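Local coordinates for protein ecdysteroid-phosphate phosphatase (PDB 3C7T) that hydrolyses ecdysteroid phosphates such as ecdysone 22-phosphate to release the active hormone, and also acts as a protein tyrosine phosphatase, at residues A[164-169]-A[192-197]; A[168-173]-A[200-205]; A[85-88]-A[93-96]. All coordinates share one frame; numbering follows the deposited sequence.

Interaction 1. Residues A[164-169]-A[192-197]. With WO4 (tungstate(VI)ion), chain E.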
loop_
_atom_site.group_PDB
_atom_site.type_symbol
_atom_site.label_atom_id
_atom_site.label_comp_id
_atom_site.label_asym_id
_atom_site.label_seq_id
_atom_site.Cartn_x
_atom_site.Cartn_y
_atom_site.Cartn_z
ATOM N N GLU A 164 30.991 -14.756 12.540
ATOM C CA GLU A 164 31.500 -13.531 11.925
ATOM C C GLU A 164 30.360 -12.578 11.576
ATOM O O GLU A 164 30.487 -11.354 11.717
ATOM C CB GLU A 164 32.285 -13.874 10.659
ATOM C CG GLU A 164 33.677 -14.446 10.932
ATOM C CD GLU A 164 34.277 -15.185 9.740
ATOM O OE1 GLU A 164 33.560 -15.492 8.751
ATOM O OE2 GLU A 164 35.491 -15.483 9.807
ATOM N N PHE A 165 29.249 -13.153 11.121
ATOM C CA PHE A 165 28.069 -12.358 10.797
ATOM C C PHE A 165 27.543 -11.641 12.030
ATOM O O PHE A 165 27.360 -10.416 12.005
ATOM C CB PHE A 165 26.973 -13.209 10.132
ATOM C CG PHE A 165 25.596 -12.623 10.261
ATOM C CD1 PHE A 165 25.239 -11.480 9.544
ATOM C CD2 PHE A 165 24.654 -13.205 11.102
ATOM C CE1 PHE A 165 23.965 -10.925 9.674
ATOM C CE2 PHE A 165 23.356 -12.635 11.231
ATOM C CZ PHE A 165 23.040 -11.504 10.525
ATOM N N PHE A 166 27.317 -12.383 13.111
ATOM C CA PHE A 166 26.798 -11.752 14.309
ATOM C C PHE A 166 27.755 -10.731 14.940
ATOM O O PHE A 166 27.331 -9.731 15.515
ATOM C CB PHE A 166 26.317 -12.793 15.317
ATOM C CG PHE A 166 24.978 -13.384 14.971
ATOM C CD1 PHE A 166 23.830 -12.613 15.033
ATOM C CD2 PHE A 166 24.871 -14.714 14.598
ATOM C CE1 PHE A 166 22.572 -13.159 14.709
ATOM C CE2 PHE A 166 23.625 -15.279 14.276
ATOM C CZ PHE A 166 22.477 -14.495 14.332
ATOM N N LYS A 167 29.050 -10.985 14.803
ATOM C CA LYS A 167 30.060 -10.070 15.313
ATOM C C LYS A 167 30.008 -8.719 14.585
ATOM O O LYS A 167 30.061 -7.671 15.229
ATOM C CB LYS A 167 31.447 -10.726 15.197
ATOM C CG LYS A 167 32.640 -9.892 15.718
ATOM C CD LYS A 167 32.463 -9.485 17.164
ATOM C CE LYS A 167 33.745 -8.874 17.713
ATOM N NZ LYS A 167 33.555 -8.345 19.078
ATOM N N ARG A 168 29.927 -8.774 13.252
ATOM C CA ARG A 168 29.701 -7.633 12.365
ATOM C C ARG A 168 28.566 -6.765 12.892
ATOM O O ARG A 168 28.729 -5.570 13.134
ATOM C CB ARG A 168 29.215 -8.136 10.994
ATOM C CG ARG A 168 30.248 -8.499 9.984
ATOM C CD ARG A 168 29.803 -8.093 8.597
ATOM N NE ARG A 168 28.939 -9.065 7.932
ATOM C CZ ARG A 168 27.650 -8.870 7.635
ATOM N NH1 ARG A 168 27.037 -7.740 7.965
ATOM N NH2 ARG A 168 26.974 -9.814 7.001
ATOM N N GLY A 169 27.391 -7.380 13.028
ATOM C CA GLY A 169 26.179 -6.650 13.413
ATOM C C GLY A 169 26.298 -5.991 14.774
ATOM O O GLY A 169 25.893 -4.834 14.964
ATOM N N HIS A 192 17.122 -5.998 7.853
ATOM C CA HIS A 192 16.618 -7.274 7.374
ATOM C C HIS A 192 15.780 -7.887 8.506
ATOM O O HIS A 192 15.692 -7.295 9.578
ATOM C CB HIS A 192 17.826 -8.154 7.000
ATOM C CG HIS A 192 18.720 -7.531 5.965
ATOM N ND1 HIS A 192 18.442 -7.566 4.613
ATOM C CD2 HIS A 192 19.868 -6.828 6.097
ATOM C CE1 HIS A 192 19.385 -6.909 3.957
ATOM N NE2 HIS A 192 20.271 -6.465 4.836
ATOM N N ALA A 193 15.172 -9.053 8.288
ATOM C CA ALA A 193 14.316 -9.683 9.312
ATOM C C ALA A 193 15.113 -9.942 10.599
ATOM O O ALA A 193 14.619 -9.707 11.713
ATOM C CB ALA A 193 13.694 -10.971 8.786
ATOM N N ILE A 194 16.373 -10.352 10.417
ATOM C CA ILE A 194 17.285 -10.710 11.512
ATOM C C ILE A 194 17.742 -9.487 12.351
ATOM O O ILE A 194 18.171 -9.625 13.517
ATOM C CB ILE A 194 18.493 -11.504 10.923
ATOM C CG1 ILE A 194 19.345 -12.185 12.005
ATOM C CG2 ILE A 194 19.351 -10.616 10.005
ATOM C CD1 ILE A 194 18.578 -13.109 12.908
ATOM N N THR A 195 17.632 -8.291 11.769
ATOM C CA THR A 195 18.089 -7.046 12.395
ATOM C C THR A 195 17.438 -6.793 13.755
ATOM O O THR A 195 18.093 -6.286 14.697
ATOM C CB THR A 195 17.864 -5.843 11.459
ATOM O OG1 THR A 195 18.604 -6.066 10.261
ATOM C CG2 THR A 195 18.330 -4.498 12.113
ATOM N N LEU A 196 16.154 -7.160 13.862
ATOM C CA LEU A 196 15.414 -6.978 15.105
ATOM C C LEU A 196 16.029 -7.804 16.236
ATOM O O LEU A 196 16.325 -7.257 17.306
ATOM C CB LEU A 196 13.921 -7.290 14.926
ATOM C CG LEU A 196 13.075 -6.173 14.280
ATOM C CD1 LEU A 196 13.464 -5.871 12.821
ATOM C CD2 LEU A 196 11.586 -6.550 14.354
ATOM N N ASP A 197 16.247 -9.100 15.995
ATOM C CA ASP A 197 16.966 -9.956 16.964
ATOM C C ASP A 197 18.430 -9.533 17.195
ATOM O O ASP A 197 18.945 -9.649 18.316
ATOM C CB ASP A 197 16.911 -11.429 16.555
ATOM C CG ASP A 197 15.646 -12.127 17.043
ATOM O OD1 ASP A 197 14.810 -11.483 17.714
ATOM O OD2 ASP A 197 15.501 -13.345 16.768
HETATM W W WO4 E . 14.975 -9.634 3.948
HETATM O O1 WO4 E . 14.420 -9.320 5.773
HETATM O O2 WO4 E . 15.804 -11.422 4.207
HETATM O O3 WO4 E . 13.639 -10.031 2.534
HETATM O O4 WO4 E . 16.486 -8.574 3.278
#

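Interaction 2. Residues A[168-173]-A[200-205]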
loop_
_atom_site.group_PDB
_atom_site.type_symbol
_atom_site.label_atom_id
_atom_site.label_comp_id
_atom_site.label_asym_id
_atom_site.label_seq_id
_atom_site.Cartn_x
_atom_site.Cartn_y
_atom_site.Cartn_z
ATOM N N ARG A 168 29.927 -8.774 13.252
ATOM C CA ARG A 168 29.701 -7.633 12.365
ATOM C C ARG A 168 28.566 -6.765 12.892
ATOM O O ARG A 168 28.729 -5.570 13.134
ATOM C CB ARG A 168 29.215 -8.136 10.994
ATOM C CG ARG A 168 30.248 -8.499 9.984
ATOM C CD ARG A 168 29.803 -8.093 8.597
ATOM N NE ARG A 168 28.939 -9.065 7.932
ATOM C CZ ARG A 168 27.650 -8.870 7.635
ATOM N NH1 ARG A 168 27.037 -7.740 7.965
ATOM N NH2 ARG A 168 26.974 -9.814 7.001
ATOM N N GLY A 169 27.391 -7.380 13.028
ATOM C CA GLY A 169 26.179 -6.650 13.413
ATOM C C GLY A 169 26.298 -5.991 14.774
ATOM O O GLY A 169 25.893 -4.834 14.964
ATOM N N GLU A 170 26.843 -6.751 15.723
ATOM C CA GLU A 170 27.020 -6.294 17.091
ATOM C C GLU A 170 28.020 -5.138 17.169
ATOM O O GLU A 170 27.771 -4.163 17.866
ATOM C CB GLU A 170 27.476 -7.463 17.967
ATOM C CG GLU A 170 27.653 -7.116 19.450
ATOM C CD GLU A 170 28.190 -8.297 20.229
ATOM O OE1 GLU A 170 27.443 -9.276 20.400
ATOM O OE2 GLU A 170 29.359 -8.243 20.665
ATOM N N VAL A 171 29.138 -5.245 16.451
ATOM C CA VAL A 171 30.136 -4.161 16.399
ATOM C C VAL A 171 29.475 -2.868 15.931
ATOM O O VAL A 171 29.615 -1.834 16.587
ATOM C CB VAL A 171 31.365 -4.535 15.509
ATOM C CG1 VAL A 171 32.174 -3.314 15.095
ATOM C CG2 VAL A 171 32.257 -5.505 16.237
ATOM N N ALA A 172 28.721 -2.940 14.828
ATOM C CA ALA A 172 28.090 -1.748 14.255
ATOM C C ALA A 172 27.016 -1.182 15.182
ATOM O O ALA A 172 26.974 0.022 15.414
ATOM C CB ALA A 172 27.513 -2.050 12.868
ATOM N N MET A 173 26.169 -2.051 15.728
ATOM C CA MET A 173 25.048 -1.608 16.556
ATOM C C MET A 173 25.489 -1.065 17.908
ATOM O O MET A 173 24.944 -0.068 18.383
ATOM C CB MET A 173 24.043 -2.729 16.748
ATOM C CG MET A 173 23.206 -3.002 15.501
ATOM S SD MET A 173 22.065 -4.382 15.757
ATOM C CE MET A 173 21.002 -4.236 14.306
ATOM N N VAL A 200 18.312 -6.506 19.723
ATOM C CA VAL A 200 18.030 -6.987 21.074
ATOM C C VAL A 200 19.293 -7.620 21.665
ATOM O O VAL A 200 19.705 -7.277 22.773
ATOM C CB VAL A 200 16.871 -8.011 21.102
ATOM C CG1 VAL A 200 16.720 -8.635 22.509
ATOM C CG2 VAL A 200 15.562 -7.369 20.636
ATOM N N GLY A 201 19.908 -8.541 20.926
ATOM C CA GLY A 201 21.163 -9.161 21.374
ATOM C C GLY A 201 22.317 -8.205 21.624
ATOM O O GLY A 201 23.089 -8.402 22.566
ATOM N N ALA A 202 22.456 -7.176 20.781
ATOM C CA ALA A 202 23.563 -6.213 20.905
ATOM C C ALA A 202 23.380 -5.294 22.098
ATOM O O ALA A 202 24.351 -4.958 22.767
ATOM C CB ALA A 202 23.716 -5.385 19.638
ATOM N N LEU A 203 22.134 -4.906 22.362
ATOM C CA LEU A 203 21.832 -3.975 23.455
ATOM C C LEU A 203 21.758 -4.642 24.827
ATOM O O LEU A 203 22.177 -4.051 25.830
ATOM C CB LEU A 203 20.585 -3.136 23.148
ATOM C CG LEU A 203 20.873 -1.912 22.262
ATOM C CD1 LEU A 203 21.317 -2.305 20.863
ATOM C CD2 LEU A 203 19.662 -1.006 22.176
ATOM N N HIS A 204 21.263 -5.875 24.868
ATOM C CA HIS A 204 21.359 -6.679 26.086
ATOM C C HIS A 204 22.821 -6.948 26.474
ATOM O O HIS A 204 23.162 -6.951 27.665
ATOM C CB HIS A 204 20.558 -7.980 25.963
ATOM C CG HIS A 204 19.085 -7.793 26.179
ATOM N ND1 HIS A 204 18.148 -8.732 25.803
ATOM C CD2 HIS A 204 18.389 -6.759 26.708
ATOM C CE1 HIS A 204 16.940 -8.296 26.115
ATOM N NE2 HIS A 204 17.059 -7.096 26.655
ATOM N N ARG A 205 23.683 -7.129 25.473
ATOM C CA ARG A 205 25.117 -7.304 25.725
ATOM C C ARG A 205 25.817 -6.025 26.208
ATOM O O ARG A 205 26.947 -6.086 26.713
ATOM C CB ARG A 205 25.817 -7.910 24.505
ATOM C CG ARG A 205 25.629 -9.416 24.433
ATOM C CD ARG A 205 26.028 -9.992 23.097
ATOM N NE ARG A 205 25.725 -11.429 22.990
ATOM C CZ ARG A 205 24.507 -11.948 22.843
ATOM N NH1 ARG A 205 23.432 -11.161 22.796
ATOM N NH2 ARG A 205 24.362 -13.260 22.754
#

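Interaction 3. Residues A[85-88]-A[93-96]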
loop_
_atom_site.group_PDB
_atom_site.type_symbol
_atom_site.label_atom_id
_atom_site.label_comp_id
_atom_site.label_asym_id
_atom_site.label_seq_id
_atom_site.Cartn_x
_atom_site.Cartn_y
_atom_site.Cartn_z
ATOM N N VAL A 85 20.048 7.536 11.985
ATOM C CA VAL A 85 19.427 6.554 11.092
ATOM C C VAL A 85 20.531 5.773 10.379
ATOM O O VAL A 85 21.375 6.355 9.677
ATOM C CB VAL A 85 18.487 7.234 10.063
ATOM C CG1 VAL A 85 17.884 6.214 9.101
ATOM C CG2 VAL A 85 17.374 8.010 10.775
ATOM N N TYR A 86 20.536 4.464 10.619
ATOM C CA TYR A 86 21.520 3.544 10.028
ATOM C C TYR A 86 20.776 2.528 9.167
ATOM O O TYR A 86 19.754 1.992 9.595
ATOM C CB TYR A 86 22.322 2.825 11.123
ATOM C CG TYR A 86 23.050 3.781 12.049
ATOM C CD1 TYR A 86 22.382 4.374 13.121
ATOM C CD2 TYR A 86 24.396 4.103 11.842
ATOM C CE1 TYR A 86 23.047 5.263 13.978
ATOM C CE2 TYR A 86 25.078 4.987 12.700
ATOM C CZ TYR A 86 24.387 5.564 13.758
ATOM O OH TYR A 86 25.012 6.440 14.609
ATOM N N ALA A 87 21.287 2.272 7.964
ATOM C CA ALA A 87 20.650 1.339 7.044
ATOM C C ALA A 87 21.655 0.360 6.473
ATOM O O ALA A 87 22.789 0.732 6.153
ATOM C CB ALA A 87 19.965 2.078 5.930
ATOM N N SER A 88 21.230 -0.900 6.347
ATOM C CA SER A 88 21.994 -1.889 5.605
ATOM C C SER A 88 22.219 -1.342 4.197
ATOM O O SER A 88 21.410 -0.576 3.715
ATOM C CB SER A 88 21.178 -3.182 5.527
ATOM O OG SER A 88 21.642 -3.994 4.484
ATOM N N CYS A 93 16.752 -1.602 1.867
ATOM C CA CYS A 93 16.898 -1.042 3.216
ATOM C C CYS A 93 17.084 0.476 3.169
ATOM O O CYS A 93 16.475 1.225 3.955
ATOM C CB CYS A 93 18.040 -1.725 3.974
ATOM S SG CYS A 93 17.889 -3.531 4.007
ATOM N N VAL A 94 17.934 0.942 2.258
ATOM C CA VAL A 94 18.100 2.393 2.081
ATOM C C VAL A 94 16.779 3.054 1.631
ATOM O O VAL A 94 16.403 4.131 2.119
ATOM C CB VAL A 94 19.243 2.734 1.106
ATOM C CG1 VAL A 94 19.453 4.253 1.083
ATOM C CG2 VAL A 94 20.547 2.033 1.556
ATOM N N GLU A 95 16.045 2.403 0.738
ATOM C CA GLU A 95 14.749 2.953 0.356
ATOM C C GLU A 95 13.753 2.916 1.497
ATOM O O GLU A 95 12.969 3.845 1.633
ATOM C CB GLU A 95 14.184 2.251 -0.873
ATOM C CG GLU A 95 15.009 2.480 -2.147
ATOM C CD GLU A 95 14.340 1.849 -3.381
ATOM O OE1 GLU A 95 13.865 0.694 -3.288
ATOM O OE2 GLU A 95 14.302 2.496 -4.450
ATOM N N THR A 96 13.803 1.884 2.340
ATOM C CA THR A 96 12.917 1.854 3.501
ATOM C C THR A 96 13.252 3.041 4.414
ATOM O O THR A 96 12.359 3.706 4.960
ATOM C CB THR A 96 13.007 0.531 4.230
ATOM O OG1 THR A 96 12.669 -0.508 3.298
ATOM C CG2 THR A 96 12.014 0.489 5.461
#

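Interaction 1. Residues A[164-169]-A[192-197]
The edge of the Phe165 ring runs into Ile194, with CZ 3.8 Å from Ile194 CG2, which lies near the ring plane. At another part of the same edge sits Arg168 NH2, also in plane, while Phe121 brings its own ring against Phe165. The Phe166 ring carries Phe165 CE2 on one face, 3.6 Å above its plane and offset toward the rim, and it stacks with Tyr216. Its CE1 approaches Ile194 CG1 obliquely at 4.3 Å.

This is helix 162-179 packing on the start of helix 193-204, in the alpha/beta fold of the branch 1 histidine phosphatases. Ile194 meets both rings: CG2 goes to Phe165, whereas CG1 reaches both. Phe165 gets there because its CG stands anti to the backbone N (chi1 157°), and its side chain passes that of Ile194 in the opposite direction. The join is purely apolar, and no hydrogen bond crosses it.

The N-terminal end of segment 192-197 meets the bound tungstate, and here the flat group is His192, one of the active-site residues. Tungstate O4 lies in the imidazole plane at the ring edge, 2.6 Å from ND1, and the N-H points almost straight at it (169°). A second oxygen, O1, takes the backbone N of Ala193, again at 2.6 Å but on a more bent path. With this N-H at the beginning of a helix, the helix dipole probably helps to hold the anion. Arg11, Arg15, Arg92 and Lys224 also hydrogen-bond to it. Behind the histidine, the backbone is pinned by its own helix: His192 N donates to Thr195 OG1 at 2.8 Å, close to linear at 170°.

Interaction 2. Residues A[168-173]-A[200-205]
Ala202 CB packs against Met173 CB at 3.9 Å, in the contact between helices 162-179 and 193-204 of the histidine phosphatase fold. The backbones come close here, with Glu170 CA only 5.1 Å from Ala202 CA, and the small Ala202 is consistent with so close an approach. Its methyl also lies 4.3 Å from Glu170 CA.

At the more open margin, the Glu170 side chain crosses that of Arg205 at about a right angle, their carboxylate and guanidinium planes 32° apart. Glu170 CG stands anti to its backbone N (chi1 -178°), the chain extended beyond it, carrying the carboxylate to Arg205. Glu170 OE1 sits 3.1 Å from Arg205 CD and a long 3.8 Å from NE. That oxygen lies well out of the guanidinium plane, so the ends attract by charge alone. Glu170 OE1 has its firmer partner in the hydroxyl of Tyr216, whose ring also makes a cation-pi contact with Arg205.

Arg205 is held by the carbonyl of Gly201, one turn back, and by the following loop, where NH2 bonds Gln214 O. With an alanine in its place, Glu170 would probably lose its opposite charge, Tyr216 its cation and Gln214 O a donor. As modelled, Gly201 O takes both Arg205 N and NH1, from opposite faces of the carbonyl plane; NH1 is 2.8 Å from that oxygen, which lies in the guanidinium plane.

Interaction 3. Residues A[85-88]-A[93-96]
Ser88 OG is gripped by His192 NE2 and, weakly, by Ala90 N, while the same side chain rests on Cys93. Its CB is 3.6 Å from Cys93 SG, with OG a little farther from the sulfur. OG stands anti to the backbone N (chi1 160°), which turns it to the active-site histidine and leaves CB to do most of the touching.

The Ser88 carbonyl is flanked by carbon: its O lies 3.6 Å from Cys93 CB and 3.5 Å from Val94 CG2. No hydrogen bond joins the segments, so this is van der Waals packing throughout. One residue back, Ala87 CB faces the helix, 4.1 Å from Cys93 O and 4.4 Å from Val94 CG2. Val94 goes on to touch Val114 and Ala87 touches Ile112, so both reach strand 112-114 as well.

All four touching residues are buried. Strand 84-87 thus ends and leads through a short turn into helix 91-104, which folds back against it: the first half of a beta-alpha-beta unit at the edge of the histidine phosphatase active site.

Interactions 1 and 2 are successive stretches of one helix pair, 162-179 with 193-204, sharing Arg168 and Gly169, their centres 8 Å apart. They touch where Thr195 CG2 meets Met173 CE at 3.5 Å. Interaction 3 lies on a different beta-alpha unit but converges on the same site: Ser88 OG is 2.8 Å from His192 NE2, and Cys93 SG packs 3.7 Å from His192 CE1. His192 thus has tungstate at one ring nitrogen and interaction 3 at the other. Distance from the anion sorts the rest: the Cys93 side chain is about 5 Å from tungstate and that of Met173 about 12 Å, so interaction 2 lies farther back, with no contact to the anion.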